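Local coordinates for mandelate racemase/muconate lactonizing enzyme/Enolase superfamily (PDB 2HZG), which belongs to the enolase superfamily, pairing an enolase-like N-terminal domain with a TIM-barrel-like domain, and binds a sodium ion through acidic side chains, at residues V176-R187 and A213-V223; S129-Y137 and E351-A359. One frame throughout, in Å; residues are numbered along the deposited sequence. Where two conformers were deposited one is given.

In the fold
Contact 1 and contact 2 illustrate two kinds of long-range contact in a barrel: neighbouring helices packed on its outside, and a distant loop tied to the entry of its first strand. Contact 1 joins helices 176-190 and 215-220, which follow the adjacent parallel strands 163-167 and 195-199. Contact 2 links the start of strand 135-141 to a loop more than 200 residues later, so that contact 1 is nested within the stretch of chain that contact 2 closes. Their centres lie about 31 Å apart and their nearest atoms about 11 Å. Strand 195-199 ends in Asp-199, a sodium ligand with Glu-227 and Glu-254. A separate sodium ion lies about 4 Å from the Arg-214 side chain of contact 1.

Contact 1: V176-R187 and A213-V223; sequences VAADADQIMAAR and ARLPTLDAAGV
Thr-217 is the knob of this helix pair, seated in a hole formed by Val-176, Ala-180, Ile-183 and Met-184. Its CG2, anti to the backbone N, presses to 3.4 Å from CA of Ala-180, tighter than usual van der Waals contact. On the inner side Ile-183 splits its branches: CG2 meets CB of Ala-221 at 3.5 Å, while CD1 reaches CD2 of Leu-218 at 3.7 Å. Leu-218 and Val-223 also touch Val-198 of the barrel strand beneath, as expected of successive outer helices in a TIM barrel, nearly parallel at 12°. The outer side is looser: Met-184 bends, resting CE against O of Thr-217 at 3.3 Å and reaching CB of Ala-220, and Val-176 touches Ala-213. At the N-terminal end, Val-176 CG2 covers one guanidinium face of Arg-214, whose NE (2.7 Å) and NH2 share OD2 of Asp-179 in a buried salt bridge. Where a Schellman motif at Gly-222 ends the helix, Arg-187 likewise grips O of Ala-221, with NE at 2.8 Å; water 1 bonds to O of Gly-222. One cation thus meets a C-terminal carbonyl, probably favoured by the helix dipole; the other pairs with a carboxylate whose OD1 Gly-172 N holds.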
loop_
_atom_site.group_PDB
_atom_site.type_symbol
_atom_site.label_atom_id
_atom_site.label_comp_id
_atom_site.label_asym_id
_atom_site.label_seq_id
_atom_site.Cartn_x
_atom_site.Cartn_y
_atom_site.Cartn_z
ATOM N N VAL A 176 -3.930 -25.985 16.739
ATOM C CA VAL A 176 -4.932 -26.567 15.858
ATOM C C VAL A 176 -6.137 -27.060 16.673
ATOM O O VAL A 176 -7.278 -26.858 16.263
ATOM C CB VAL A 176 -4.358 -27.730 15.018
ATOM C CG1 VAL A 176 -5.478 -28.565 14.359
ATOM C CG2 VAL A 176 -3.408 -27.203 13.950
ATOM N N ALA A 177 -5.865 -27.688 17.821
ATOM C CA ALA A 177 -6.916 -28.196 18.707
ATOM C C ALA A 177 -7.926 -27.105 19.099
ATOM O O ALA A 177 -9.124 -27.321 18.989
ATOM C CB ALA A 177 -6.311 -28.836 19.957
ATOM N N ALA A 178 -7.431 -25.944 19.524
ATOM C CA ALA A 178 -8.280 -24.796 19.830
ATOM C C ALA A 178 -9.118 -24.366 18.618
ATOM O O ALA A 178 -10.325 -24.143 18.748
ATOM C CB ALA A 178 -7.430 -23.627 20.349
ATOM N N ASP A 179 -8.484 -24.270 17.440
ATOM C CA ASP A 179 -9.205 -23.953 16.203
ATOM C C ASP A 179 -10.265 -24.989 15.873
ATOM O O ASP A 179 -11.374 -24.643 15.474
ATOM C CB ASP A 179 -8.243 -23.775 15.019
ATOM C CG ASP A 179 -7.358 -22.546 15.159
ATOM O OD1 ASP A 179 -7.627 -21.666 16.023
ATOM O OD2 ASP A 179 -6.366 -22.468 14.407
ATOM N N ALA A 180 -9.924 -26.266 16.011
ATOM C CA ALA A 180 -10.894 -27.339 15.788
ATOM C C ALA A 180 -12.142 -27.183 16.667
ATOM O O ALA A 180 -13.252 -27.321 16.173
ATOM C CB ALA A 180 -10.239 -28.747 15.969
ATOM N N ASP A 181 -11.948 -26.862 17.941
ATOM C CA ASP A 181 -13.050 -26.659 18.888
ATOM C C ASP A 181 -13.969 -25.516 18.421
ATOM O O ASP A 181 -15.186 -25.642 18.442
ATOM C CB ASP A 181 -12.493 -26.354 20.273
ATOM C CG ASP A 181 -11.906 -27.602 20.975
ATOM O OD1 ASP A 181 -12.127 -28.739 20.511
ATOM O OD2 ASP A 181 -11.206 -27.421 21.986
ATOM N N GLN A 182 -13.357 -24.426 17.965
ATOM C CA GLN A 182 -14.083 -23.259 17.461
ATOM C C GLN A 182 -14.885 -23.579 16.201
ATOM O O GLN A 182 -16.055 -23.222 16.091
ATOM C CB GLN A 182 -13.097 -22.113 17.181
ATOM C CG GLN A 182 -12.575 -21.423 18.415
ATOM C CD GLN A 182 -13.588 -20.430 19.010
ATOM O OE1 GLN A 182 -14.719 -20.327 18.543
ATOM N NE2 GLN A 182 -13.177 -19.709 20.033
ATOM N N ILE A 183 -14.239 -24.239 15.250
ATOM C CA ILE A 183 -14.827 -24.518 13.943
ATOM C C ILE A 183 -15.952 -25.544 14.064
ATOM O O ILE A 183 -17.005 -25.404 13.439
ATOM C CB ILE A 183 -13.713 -24.954 12.934
ATOM C CG1 ILE A 183 -12.784 -23.750 12.623
ATOM C CG2 ILE A 183 -14.301 -25.506 11.649
ATOM C CD1 ILE A 183 -11.427 -24.128 11.979
ATOM N N MET A 184 -15.720 -26.571 14.882
ATOM C CA MET A 184 -16.748 -27.583 15.160
ATOM C C MET A 184 -17.956 -26.996 15.883
ATOM O O MET A 184 -19.088 -27.368 15.590
ATOM C CB MET A 184 -16.154 -28.741 15.954
ATOM C CG MET A 184 -15.160 -29.589 15.154
ATOM S SD MET A 184 -15.871 -30.203 13.610
ATOM C CE MET A 184 -14.387 -30.262 12.602
ATOM N N ALA A 185 -17.708 -26.069 16.802
ATOM C CA ALA A 185 -18.780 -25.344 17.505
ATOM C C ALA A 185 -19.607 -24.478 16.535
ATOM O O ALA A 185 -20.835 -24.477 16.603
ATOM C CB ALA A 185 -18.215 -24.513 18.650
ATOM N N ALA A 186 -18.936 -23.796 15.601
ATOM C CA ALA A 186 -19.630 -23.102 14.496
ATOM C C ALA A 186 -20.536 -24.051 13.698
ATOM O O ALA A 186 -21.716 -23.753 13.457
ATOM C CB ALA A 186 -18.618 -22.405 13.569
ATOM N N ARG A 187 -19.992 -25.199 13.293
ATOM C CA ARG A 187 -20.780 -26.202 12.594
ATOM C C ARG A 187 -21.945 -26.702 13.473
ATOM O O ARG A 187 -23.064 -26.869 12.982
ATOM C CB ARG A 187 -19.896 -27.371 12.126
ATOM C CG ARG A 187 -20.633 -28.540 11.433
ATOM C CD ARG A 187 -21.591 -28.113 10.312
ATOM N NE ARG A 187 -20.895 -27.720 9.096
ATOM C CZ ARG A 187 -21.466 -27.122 8.053
ATOM N NH1 ARG A 187 -22.769 -26.821 8.066
ATOM N NH2 ARG A 187 -20.733 -26.816 6.987
ATOM N N ALA A 213 -2.097 -27.360 8.524
ATOM C CA ALA A 213 -2.449 -28.227 9.663
ATOM C C ALA A 213 -3.942 -28.114 10.055
ATOM O O ALA A 213 -4.482 -28.985 10.761
ATOM C CB ALA A 213 -1.546 -27.910 10.875
ATOM N N ARG A 214 -4.594 -27.042 9.596
ATOM C CA ARG A 214 -6.034 -26.823 9.821
ATOM C C ARG A 214 -6.898 -27.428 8.735
ATOM O O ARG A 214 -8.102 -27.463 8.869
ATOM C CB ARG A 214 -6.372 -25.326 9.882
ATOM C CG ARG A 214 -6.191 -24.673 11.215
ATOM C CD ARG A 214 -4.710 -24.365 11.536
ATOM N NE ARG A 214 -4.592 -23.793 12.877
ATOM C CZ ARG A 214 -3.452 -23.623 13.545
ATOM N NH1 ARG A 214 -2.288 -23.979 13.006
ATOM N NH2 ARG A 214 -3.479 -23.078 14.756
ATOM N N LEU A 215 -6.310 -27.872 7.638
ATOM C CA LEU A 215 -7.120 -28.339 6.528
ATOM C C LEU A 215 -8.040 -29.556 6.839
ATOM O O LEU A 215 -9.206 -29.567 6.407
ATOM C CB LEU A 215 -6.270 -28.560 5.262
ATOM C CG LEU A 215 -5.617 -27.331 4.593
ATOM C CD1 LEU A 215 -4.691 -27.763 3.462
ATOM C CD2 LEU A 215 -6.680 -26.352 4.070
ATOM N N PRO A 216 -7.522 -30.588 7.544
ATOM C CA PRO A 216 -8.444 -31.682 7.929
ATOM C C PRO A 216 -9.640 -31.229 8.769
ATOM O O PRO A 216 -10.740 -31.693 8.541
ATOM C CB PRO A 216 -7.551 -32.633 8.737
ATOM C CG PRO A 216 -6.157 -32.367 8.185
ATOM C CD PRO A 216 -6.127 -30.881 7.954
ATOM N N THR A 217 -9.409 -30.351 9.732
ATOM C CA THR A 217 -10.464 -29.835 10.591
ATOM C C THR A 217 -11.503 -29.082 9.756
ATOM O O THR A 217 -12.701 -29.284 9.916
ATOM C CB THR A 217 -9.894 -28.860 11.624
ATOM O OG1 THR A 217 -8.860 -29.517 12.379
ATOM C CG2 THR A 217 -10.987 -28.359 12.555
ATOM N N LEU A 218 -11.032 -28.204 8.879
ATOM C CA LEU A 218 -11.929 -27.444 7.999
ATOM C C LEU A 218 -12.760 -28.396 7.128
ATOM O O LEU A 218 -13.964 -28.197 6.955
ATOM C CB LEU A 218 -11.137 -26.469 7.127
ATOM C CG LEU A 218 -10.453 -25.303 7.849
ATOM C CD1 LEU A 218 -9.294 -24.733 7.005
ATOM C CD2 LEU A 218 -11.459 -24.192 8.232
ATOM N N ASP A 219 -12.126 -29.433 6.589
ATOM C CA ASP A 219 -12.850 -30.391 5.747
ATOM C C ASP A 219 -13.839 -31.232 6.576
ATOM O O ASP A 219 -14.944 -31.497 6.120
ATOM C CB ASP A 219 -11.902 -31.281 4.932
ATOM C CG ASP A 219 -11.390 -30.597 3.646
ATOM O OD1 ASP A 219 -11.844 -29.466 3.303
ATOM O OD2 ASP A 219 -10.512 -31.198 2.975
ATOM N N ALA A 220 -13.454 -31.602 7.799
ATOM C CA ALA A 220 -14.339 -32.373 8.686
ATOM C C ALA A 220 -15.614 -31.572 9.030
ATOM O O ALA A 220 -16.698 -32.143 9.155
ATOM C CB ALA A 220 -13.589 -32.813 9.963
ATOM N N ALA A 221 -15.472 -30.253 9.170
ATOM C CA ALA A 221 -16.605 -29.356 9.422
ATOM C C ALA A 221 -17.345 -28.946 8.148
ATOM O O ALA A 221 -18.310 -28.188 8.207
ATOM C CB ALA A 221 -16.140 -28.123 10.193
ATOM N N GLY A 222 -16.875 -29.429 7.002
ATOM C CA GLY A 222 -17.507 -29.166 5.705
ATOM C C GLY A 222 -17.433 -27.696 5.307
ATOM O O GLY A 222 -18.341 -27.178 4.655
ATOM N N VAL A 223 -16.351 -27.032 5.705
ATOM C CA VAL A 223 -16.149 -25.606 5.410
ATOM C C VAL A 223 -15.965 -25.338 3.904
ATOM O O VAL A 223 -15.195 -26.024 3.205
ATOM C CB VAL A 223 -14.994 -25.017 6.261
ATOM C CG1 VAL A 223 -14.720 -23.538 5.909
ATOM C CG2 VAL A 223 -15.318 -25.145 7.753
HETATM O O HOH W 1 -20.252 -25.406 4.307
#

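Contact 2: S129-Y137 and E351-A359; sequences SASHGKRPY and EGLIRAPEA
Arg-135 and Leu-353 cross at about a right angle, with CD2 of the leucine over one face of the guanidinium, toward its rim and 3.5 Å from CZ. CG of Arg-135 is anti to the backbone N (chi1 175°), and bends further along fold the chain back over the leucine. This brings NH1 to O of Glu-351 at 2.9 Å; the carbonyl oxygen sits 25° out of the guanidinium plane, and NH2 adds a weak bond to it. Water 4 bridges NH1 and O of Gly-352. Beside this pair, Lys-134 and Ile-354 form a single antiparallel hydrogen-bonded bridge, N of Lys-134 lying 2.7 Å from O of Ile-354. The segment 351-359 thereby pairs with the chain entering strand 135-141, the first strand of the TIM-barrel sheet, whose own neighbours run parallel to it. Lys-134 turns its NZ away to O of Phe-319 and O of Asp-325. The second arginine meets the opposing segment differently: Arg-355 lays one guanidinium face against the backbone at Gly-133 N, while NH1 bonds to O of Ser-131 at 2.9 Å and NH2 makes a salt bridge with Asp-349. Ser-131 OG donates to a lone pair of Ala-356 O at 2.7 Å and accepts from water 2, which also joins O of His-132 to N of Ala-356.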
loop_
_atom_site.group_PDB
_atom_site.type_symbol
_atom_site.label_atom_id
_atom_site.label_comp_id
_atom_site.label_asym_id
_atom_site.label_seq_id
_atom_site.Cartn_x
_atom_site.Cartn_y
_atom_site.Cartn_z
ATOM N N SER A 129 -27.338 -4.449 -16.660
ATOM C CA SER A 129 -28.720 -4.282 -17.118
ATOM C C SER A 129 -29.729 -4.612 -16.022
ATOM O O SER A 129 -30.902 -4.230 -16.110
ATOM C CB SER A 129 -28.997 -5.128 -18.374
ATOM O OG SER A 129 -29.053 -6.513 -18.075
ATOM N N ALA A 130 -29.263 -5.315 -14.989
ATOM C CA ALA A 130 -30.122 -5.764 -13.901
ATOM C C ALA A 130 -29.315 -5.869 -12.604
ATOM O O ALA A 130 -28.086 -5.990 -12.647
ATOM C CB ALA A 130 -30.756 -7.119 -14.257
ATOM N N SER A 131 -30.019 -5.788 -11.470
ATOM C CA SER A 131 -29.457 -6.081 -10.156
ATOM C C SER A 131 -30.108 -7.354 -9.603
ATOM O O SER A 131 -31.283 -7.367 -9.217
ATOM C CB SER A 131 -29.662 -4.918 -9.204
ATOM O OG SER A 131 -29.211 -5.229 -7.903
ATOM N N HIS A 132 -29.323 -8.421 -9.577
ATOM C CA HIS A 132 -29.815 -9.748 -9.213
ATOM C C HIS A 132 -29.719 -10.021 -7.719
ATOM O O HIS A 132 -28.829 -9.494 -7.027
ATOM C CB HIS A 132 -29.028 -10.807 -9.999
ATOM C CG HIS A 132 -29.202 -10.703 -11.483
ATOM N ND1 HIS A 132 -30.385 -11.021 -12.117
ATOM C CD2 HIS A 132 -28.341 -10.334 -12.461
ATOM C CE1 HIS A 132 -30.250 -10.836 -13.420
ATOM N NE2 HIS A 132 -29.016 -10.427 -13.656
ATOM N N GLY A 133 -30.632 -10.862 -7.236
ATOM C CA GLY A 133 -30.669 -11.256 -5.840
ATOM C C GLY A 133 -29.442 -12.034 -5.408
ATOM O O GLY A 133 -28.953 -12.921 -6.120
ATOM N N LYS A 134 -28.917 -11.653 -4.255
ATOM C CA LYS A 134 -27.784 -12.345 -3.657
ATOM C C LYS A 134 -28.222 -12.968 -2.349
ATOM O O LYS A 134 -29.008 -12.392 -1.604
ATOM C CB LYS A 134 -26.623 -11.379 -3.388
ATOM C CG LYS A 134 -26.273 -10.465 -4.559
ATOM C CD LYS A 134 -25.602 -11.243 -5.681
ATOM C CE LYS A 134 -25.215 -10.321 -6.815
ATOM N NZ LYS A 134 -24.930 -11.129 -8.009
ATOM N N ARG A 135 -27.681 -14.147 -2.071
ATOM C CA ARG A 135 -27.993 -14.873 -0.857
ATOM C C ARG A 135 -26.956 -14.490 0.217
ATOM O O ARG A 135 -25.780 -14.858 0.101
ATOM C CB ARG A 135 -28.000 -16.380 -1.169
ATOM C CG ARG A 135 -28.202 -17.278 0.046
ATOM C CD ARG A 135 -29.651 -17.260 0.536
ATOM N NE ARG A 135 -30.590 -17.652 -0.520
ATOM C CZ ARG A 135 -31.917 -17.577 -0.413
ATOM N NH1 ARG A 135 -32.479 -17.132 0.707
ATOM N NH2 ARG A 135 -32.677 -17.951 -1.429
ATOM N N PRO A 136 -27.393 -13.744 1.256
ATOM C CA PRO A 136 -26.465 -13.181 2.244
ATOM C C PRO A 136 -25.976 -14.244 3.233
ATOM O O PRO A 136 -26.780 -15.036 3.755
ATOM C CB PRO A 136 -27.311 -12.117 2.968
ATOM C CG PRO A 136 -28.744 -12.653 2.867
ATOM C CD PRO A 136 -28.801 -13.394 1.541
ATOM N N TYR A 137 -24.667 -14.288 3.463
ATOM C CA TYR A 137 -24.160 -15.105 4.549
ATOM C C TYR A 137 -23.909 -14.187 5.727
ATOM O O TYR A 137 -23.495 -13.044 5.545
ATOM C CB TYR A 137 -22.938 -15.921 4.120
ATOM C CG TYR A 137 -21.629 -15.168 3.866
ATOM C CD1 TYR A 137 -20.832 -14.708 4.932
ATOM C CD2 TYR A 137 -21.158 -14.986 2.571
ATOM C CE1 TYR A 137 -19.596 -14.040 4.686
ATOM C CE2 TYR A 137 -19.912 -14.349 2.315
ATOM C CZ TYR A 137 -19.159 -13.874 3.387
ATOM O OH TYR A 137 -17.967 -13.237 3.160
ATOM N N GLU A 351 -37.956 -14.003 -0.910
ATOM C CA GLU A 351 -37.122 -15.181 -1.065
ATOM C C GLU A 351 -35.863 -15.142 -0.186
ATOM O O GLU A 351 -35.077 -16.082 -0.180
ATOM C CB GLU A 351 -36.768 -15.351 -2.543
ATOM C CG GLU A 351 -37.966 -15.803 -3.442
ATOM C CD GLU A 351 -39.038 -14.717 -3.693
ATOM O OE1 GLU A 351 -38.689 -13.560 -4.041
ATOM O OE2 GLU A 351 -40.253 -15.028 -3.559
ATOM N N GLY A 352 -35.685 -14.055 0.562
ATOM C CA GLY A 352 -34.520 -13.889 1.450
ATOM C C GLY A 352 -33.278 -13.334 0.766
ATOM O O GLY A 352 -32.186 -13.348 1.343
ATOM N N LEU A 353 -33.444 -12.850 -0.464
ATOM C CA LEU A 353 -32.328 -12.334 -1.241
ATOM C C LEU A 353 -32.211 -10.813 -1.091
ATOM O O LEU A 353 -33.229 -10.086 -0.975
ATOM C CB LEU A 353 -32.495 -12.703 -2.719
ATOM C CG LEU A 353 -32.606 -14.182 -3.092
ATOM C CD1 LEU A 353 -32.765 -14.304 -4.584
ATOM C CD2 LEU A 353 -31.389 -14.962 -2.625
ATOM N N ILE A 354 -30.975 -10.325 -1.100
ATOM C CA ILE A 354 -30.747 -8.883 -1.106
ATOM C C ILE A 354 -30.031 -8.468 -2.383
ATOM O O ILE A 354 -29.475 -9.293 -3.100
ATOM C CB ILE A 354 -29.942 -8.398 0.145
ATOM C CG1 ILE A 354 -28.541 -9.059 0.204
ATOM C CG2 ILE A 354 -30.773 -8.565 1.462
ATOM C CD1 ILE A 354 -27.564 -8.307 1.182
ATOM N N ARG A 355 -30.013 -7.177 -2.669
ATOM C CA ARG A 355 -29.427 -6.754 -3.936
ATOM C C ARG A 355 -28.939 -5.332 -3.858
ATOM O O ARG A 355 -29.352 -4.569 -2.967
ATOM C CB ARG A 355 -30.413 -6.966 -5.102
ATOM C CG ARG A 355 -31.616 -6.021 -5.143
ATOM C CD ARG A 355 -32.653 -6.542 -6.118
ATOM N NE ARG A 355 -33.217 -7.801 -5.628
ATOM C CZ ARG A 355 -33.524 -8.846 -6.388
ATOM N NH1 ARG A 355 -33.318 -8.796 -7.697
ATOM N NH2 ARG A 355 -34.037 -9.944 -5.824
ATOM N N ALA A 356 -28.016 -5.004 -4.752
ATOM C CA ALA A 356 -27.624 -3.630 -4.996
ATOM C C ALA A 356 -28.925 -2.864 -5.269
ATOM O O ALA A 356 -29.696 -3.243 -6.176
ATOM C CB ALA A 356 -26.672 -3.553 -6.183
ATOM N N PRO A 357 -29.212 -1.835 -4.453
ATOM C CA PRO A 357 -30.510 -1.160 -4.536
ATOM C C PRO A 357 -30.929 -0.736 -5.946
ATOM O O PRO A 357 -30.117 -0.267 -6.753
ATOM C CB PRO A 357 -30.324 0.054 -3.621
ATOM C CG PRO A 357 -29.360 -0.455 -2.579
ATOM C CD PRO A 357 -28.389 -1.281 -3.357
ATOM N N GLU A 358 -32.212 -0.914 -6.224
ATOM C CA GLU A 358 -32.777 -0.450 -7.483
ATOM C C GLU A 358 -32.872 1.094 -7.499
ATOM O O GLU A 358 -32.801 1.738 -8.559
ATOM C CB GLU A 358 -34.073 -1.230 -7.819
ATOM C CG GLU A 358 -33.804 -2.367 -8.865
ATOM C CD GLU A 358 -34.405 -3.743 -8.542
ATOM O OE1 GLU A 358 -34.067 -4.720 -9.256
ATOM O OE2 GLU A 358 -35.212 -3.878 -7.593
ATOM N N ALA A 359 -32.906 1.692 -6.317
ATOM C CA ALA A 359 -32.941 3.135 -6.158
ATOM C C ALA A 359 -31.665 3.866 -6.685
ATOM O O ALA A 359 -30.623 3.231 -6.907
ATOM C CB ALA A 359 -33.186 3.455 -4.708
HETATM O O HOH W 2 -27.419 -7.186 -6.905
HETATM O O HOH W 3 -32.897 -5.262 -11.727
HETATM O O HOH W 4 -31.468 -15.684 2.868
#